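Local coordinates for protein cryptic loci regulator 2 (PDB 5IKJ) that promotes transcriptional silencing upstream of histone deacetylases, being required for nucleosome positioning at heterochromatic loci and for the silencing function of the SHREC repressor complex, at residues Q75-L78 against N79-C82; Y535-S538 against E539-V543. One frame throughout, in Å; residues are numbered along the deposited sequence.

Contact 1 of 2, residues Q75-L78 against N79-C82; sequences QPIL and NQLC
Asn79 meets Gln75 twice, once through its backbone and once through its carboxamide. The backbone N-H of Asn79 is bonded to Gln75 O at 2.8 Å, and the side chain bends back toward the same carbonyl. With chi1 at -70°, CG lies beside the backbone N, and Asn79 CG comes to 3.2 Å from Gln75 O. Although Asn79 ND2 is also close to that oxygen, its angle is too poor for a hydrogen bond, so the amide screens the carbonyl without bonding to it. The Asn79 side chain also touches Ile360. Replacing Asn79 with an alanine would probably leave Gln75 O covered less well and open a gap next to Ile360, with the backbone bond still in place. The polar end of Gln75 is held by another helix, its NE2 being bonded to Thr237 OG1. All eight residues form the short alpha-helix 75-82, whose carbonyls bond in i to i+4 steps. Pro76 lacks an N-H but stands in the first turn, where no earlier helix carbonyl awaits one; its own O accepts Gln80 N at 2.9 Å. Ile77 O takes the N-H of Leu81 at 3.1 Å, and Leu78 O receives a weak bond from Cys82 N. Beyond CG the Gln80 chain is extended along the flank of Ile77, bringing Gln80 CG to 3.4 Å from Ile77 O and Gln80 NE2 to 4.0 Å from Ile77 CA. One helix turn apart, Leu78 CD1 and Cys82 SG form an apolar contact at 4.2 Å.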
loop_
_atom_site.group_PDB
_atom_site.type_symbol
_atom_site.label_atom_id
_atom_site.label_comp_id
_atom_site.label_asym_id
_atom_site.label_seq_id
_atom_site.Cartn_x
_atom_site.Cartn_y
_atom_site.Cartn_z
ATOM N N GLN A 75 7.954 -5.157 4.914
ATOM C CA GLN A 75 8.515 -4.742 6.196
ATOM C C GLN A 75 9.522 -5.741 6.750
ATOM O O GLN A 75 10.520 -5.300 7.347
ATOM C CB GLN A 75 7.383 -4.501 7.205
ATOM C CG GLN A 75 6.421 -3.393 6.806
ATOM C CD GLN A 75 7.133 -2.104 6.451
ATOM O OE1 GLN A 75 7.992 -1.633 7.196
ATOM N NE2 GLN A 75 6.793 -1.537 5.299
ATOM N N PRO A 76 9.338 -7.057 6.612
ATOM C CA PRO A 76 10.396 -7.978 7.055
ATOM C C PRO A 76 11.731 -7.719 6.383
ATOM O O PRO A 76 12.778 -7.967 6.994
ATOM C CB PRO A 76 9.832 -9.358 6.690
ATOM C CG PRO A 76 8.356 -9.169 6.678
ATOM C CD PRO A 76 8.134 -7.779 6.162
ATOM N N ILE A 77 11.729 -7.223 5.145
ATOM C CA ILE A 77 12.984 -6.921 4.465
ATOM C C ILE A 77 13.664 -5.723 5.115
ATOM O O ILE A 77 14.884 -5.721 5.319
ATOM C CB ILE A 77 12.738 -6.691 2.962
ATOM C CG1 ILE A 77 12.156 -7.959 2.330
ATOM C CG2 ILE A 77 14.035 -6.290 2.261
ATOM C CD1 ILE A 77 11.800 -7.826 0.861
ATOM N N LEU A 78 12.894 -4.685 5.452
ATOM C CA LEU A 78 13.478 -3.539 6.140
ATOM C C LEU A 78 13.930 -3.918 7.544
ATOM O O LEU A 78 14.967 -3.441 8.018
ATOM C CB LEU A 78 12.475 -2.383 6.197
ATOM C CG LEU A 78 12.994 -1.105 6.866
ATOM C CD1 LEU A 78 14.151 -0.508 6.075
ATOM C CD2 LEU A 78 11.884 -0.077 7.041
ATOM N N ASN A 79 13.166 -4.775 8.225
ATOM C CA ASN A 79 13.534 -5.193 9.573
ATOM C C ASN A 79 14.853 -5.957 9.566
ATOM O O ASN A 79 15.803 -5.589 10.266
ATOM C CB ASN A 79 12.417 -6.043 10.181
ATOM C CG ASN A 79 11.181 -5.230 10.508
ATOM O OD1 ASN A 79 11.235 -4.003 10.595
ATOM N ND2 ASN A 79 10.059 -5.912 10.701
ATOM N N GLN A 80 14.932 -7.031 8.775
ATOM C CA GLN A 80 16.169 -7.800 8.704
ATOM C C GLN A 80 17.339 -6.944 8.243
ATOM O O GLN A 80 18.495 -7.292 8.509
ATOM C CB GLN A 80 15.993 -9.005 7.774
ATOM C CG GLN A 80 16.176 -8.714 6.287
ATOM C CD GLN A 80 15.932 -9.938 5.426
ATOM O OE1 GLN A 80 15.890 -11.064 5.924
ATOM N NE2 GLN A 80 15.769 -9.726 4.125
ATOM N N LEU A 81 17.065 -5.833 7.557
ATOM C CA LEU A 81 18.107 -4.881 7.200
ATOM C C LEU A 81 18.474 -3.968 8.361
ATOM O O LEU A 81 19.598 -3.456 8.399
ATOM C CB LEU A 81 17.650 -4.038 6.006
ATOM C CG LEU A 81 18.742 -3.451 5.111
ATOM C CD1 LEU A 81 19.372 -4.539 4.255
ATOM C CD2 LEU A 81 18.170 -2.343 4.242
ATOM N N CYS A 82 17.556 -3.755 9.303
ATOM C CA CYS A 82 17.815 -2.935 10.479
ATOM C C CYS A 82 18.324 -3.740 11.666
ATOM O O CYS A 82 18.828 -3.146 12.625
ATOM C CB CYS A 82 16.542 -2.184 10.888
ATOM S SG CYS A 82 16.097 -0.817 9.789
#

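Contact 2 of 2, residues Y535-S538 against E539-V543; sequences YLLS and EIDMV
Leu536 and Ile540 stand one turn apart near the C-terminal end of helix 531-540, and their side chains cross obliquely on the face turned to the five-stranded antiparallel sheet. With chi1 at -157°, Leu536 points CG away from its own N-H, and the end of its side chain comes up toward Ile540. There its CD2 branch sits against CD1, CG1 and CG2 of Ile540. The tightest pair is Leu536 CD2 with Ile540 CD1 at 3.3 Å, closer than an ordinary methyl contact. Ile540 CG1 and CG2 approach the same methyl from the same side, Ile540 CG2 lying 3.6 Å from Leu536 CD2. Ile540 takes the less common setting with CG1 between the backbone N and the carbonyl carbon (chi1 71°), so that CG1 also covers the oxygen of Leu536, Ile540 CG1 to Leu536 O being 3.4 Å. That oxygen accepts Ile540 N at 3.0 Å and, weakly, Glu539 N, whose stronger partner is Tyr535 O. His291 meets both Leu536 and Ile540 from the sheet, while Phe302 is touched by Leu536 and Glu539. Glu539 directs its CB over Leu536 O before bending at chi2, whereas the ring of Tyr535 turns away from 539-543 and touches Phe302. The chain of another protein is packed against by Leu536, Leu537 and Ile540, and Asp541 OD1 makes a salt bridge to a basic side chain of that other protein. The regular bonding lapses at this point: Asp541 N is 2.9 Å from Leu537 O but too badly angled for a hydrogen bond, and Asp541 CB presses on that same Leu537 O at 3.1 Å.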
loop_
_atom_site.group_PDB
_atom_site.type_symbol
_atom_site.label_atom_id
_atom_site.label_comp_id
_atom_site.label_asym_id
_atom_site.label_seq_id
_atom_site.Cartn_x
_atom_site.Cartn_y
_atom_site.Cartn_z
ATOM N N TYR A 535 9.629 -13.119 -19.230
ATOM C CA TYR A 535 10.960 -12.527 -19.299
ATOM C C TYR A 535 11.403 -12.013 -17.935
ATOM O O TYR A 535 12.516 -12.305 -17.479
ATOM C CB TYR A 535 10.977 -11.388 -20.321
ATOM C CG TYR A 535 10.769 -11.823 -21.753
ATOM C CD1 TYR A 535 11.702 -12.624 -22.400
ATOM C CD2 TYR A 535 9.648 -11.418 -22.464
ATOM C CE1 TYR A 535 11.517 -13.018 -23.711
ATOM C CE2 TYR A 535 9.455 -11.806 -23.776
ATOM C CZ TYR A 535 10.392 -12.605 -24.395
ATOM O OH TYR A 535 10.200 -12.993 -25.701
ATOM N N LEU A 536 10.541 -11.241 -17.270
ATOM C CA LEU A 536 10.897 -10.645 -15.986
ATOM C C LEU A 536 11.373 -11.709 -15.005
ATOM O O LEU A 536 12.432 -11.569 -14.383
ATOM C CB LEU A 536 9.700 -9.880 -15.415
ATOM C CG LEU A 536 9.991 -8.775 -14.392
ATOM C CD1 LEU A 536 8.713 -8.023 -14.054
ATOM C CD2 LEU A 536 10.621 -9.315 -13.119
ATOM N N LEU A 537 10.596 -12.768 -14.857
ATOM C CA LEU A 537 10.948 -13.824 -13.929
ATOM C C LEU A 537 12.348 -14.350 -14.180
ATOM O O LEU A 537 13.089 -14.629 -13.246
ATOM C CB LEU A 537 9.944 -14.964 -14.006
ATOM C CG LEU A 537 10.233 -16.075 -13.010
ATOM C CD1 LEU A 537 10.491 -15.481 -11.642
ATOM C CD2 LEU A 537 9.094 -17.071 -12.958
ATOM N N SER A 538 12.708 -14.483 -15.446
ATOM C CA SER A 538 14.021 -14.988 -15.800
ATOM C C SER A 538 15.091 -13.970 -15.499
ATOM O O SER A 538 16.210 -14.321 -15.155
ATOM C CB SER A 538 14.071 -15.341 -17.282
ATOM O OG SER A 538 13.251 -16.451 -17.560
ATOM N N GLU A 539 14.741 -12.701 -15.637
ATOM C CA GLU A 539 15.710 -11.635 -15.413
ATOM C C GLU A 539 16.042 -11.467 -13.934
ATOM O O GLU A 539 17.180 -11.124 -13.594
ATOM C CB GLU A 539 15.175 -10.319 -15.983
ATOM C CG GLU A 539 16.232 -9.238 -16.153
ATOM C CD GLU A 539 17.051 -9.408 -17.420
ATOM O OE1 GLU A 539 16.670 -10.232 -18.277
ATOM O OE2 GLU A 539 18.079 -8.712 -17.559
ATOM N N ILE A 540 15.073 -11.701 -13.047
ATOM C CA ILE A 540 15.236 -11.452 -11.617
ATOM C C ILE A 540 15.249 -12.743 -10.807
ATOM O O ILE A 540 15.263 -12.690 -9.572
ATOM C CB ILE A 540 14.144 -10.501 -11.090
ATOM C CG1 ILE A 540 12.773 -11.193 -11.051
ATOM C CG2 ILE A 540 14.072 -9.246 -11.949
ATOM C CD1 ILE A 540 11.729 -10.433 -10.257
ATOM N N ASP A 541 15.243 -13.905 -11.465
ATOM C CA ASP A 541 15.033 -15.164 -10.755
ATOM C C ASP A 541 15.998 -15.320 -9.586
ATOM O O ASP A 541 15.613 -15.802 -8.514
ATOM C CB ASP A 541 15.180 -16.341 -11.722
ATOM C CG ASP A 541 14.477 -17.597 -11.233
ATOM O OD1 ASP A 541 14.445 -17.831 -10.006
ATOM O OD2 ASP A 541 13.954 -18.352 -12.081
ATOM N N MET A 542 17.253 -14.914 -9.768
ATOM C CA MET A 542 18.262 -15.095 -8.729
ATOM C C MET A 542 18.427 -13.864 -7.847
ATOM O O MET A 542 18.638 -13.996 -6.636
ATOM C CB MET A 542 19.614 -15.444 -9.361
ATOM C CG MET A 542 19.550 -16.436 -10.523
ATOM S SD MET A 542 18.629 -17.943 -10.157
ATOM C CE MET A 542 19.410 -18.474 -8.638
ATOM N N VAL A 543 18.318 -12.667 -8.423
ATOM C CA VAL A 543 18.793 -11.472 -7.737
ATOM C C VAL A 543 17.752 -10.950 -6.754
ATOM O O VAL A 543 18.087 -10.542 -5.637
ATOM C CB VAL A 543 19.181 -10.402 -8.776
ATOM C CG1 VAL A 543 19.765 -9.167 -8.095
ATOM C CG2 VAL A 543 20.168 -10.976 -9.798
#

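In the fold
From the N terminus, contact 1 comes first, within helix 75-82, and contact 2 follows far along the chain in helix 531-540. Each is local to one helix, so neither closes a loop, and the two run in series without nesting or crossing. Helix 75-82 rests on helices 214-237 and 278-285; helix 531-540 lies over strands 255-266, 288-294 and 300-304 of the antiparallel sheet and also meets the chain of another protein. Their centres are 22 Å apart and their nearest atoms about 9 Å, with no direct touch. The C-terminal tail joins them: Val543 pairs with Asn268 by backbone bonding, and Ala545 just beyond it reaches Ile77.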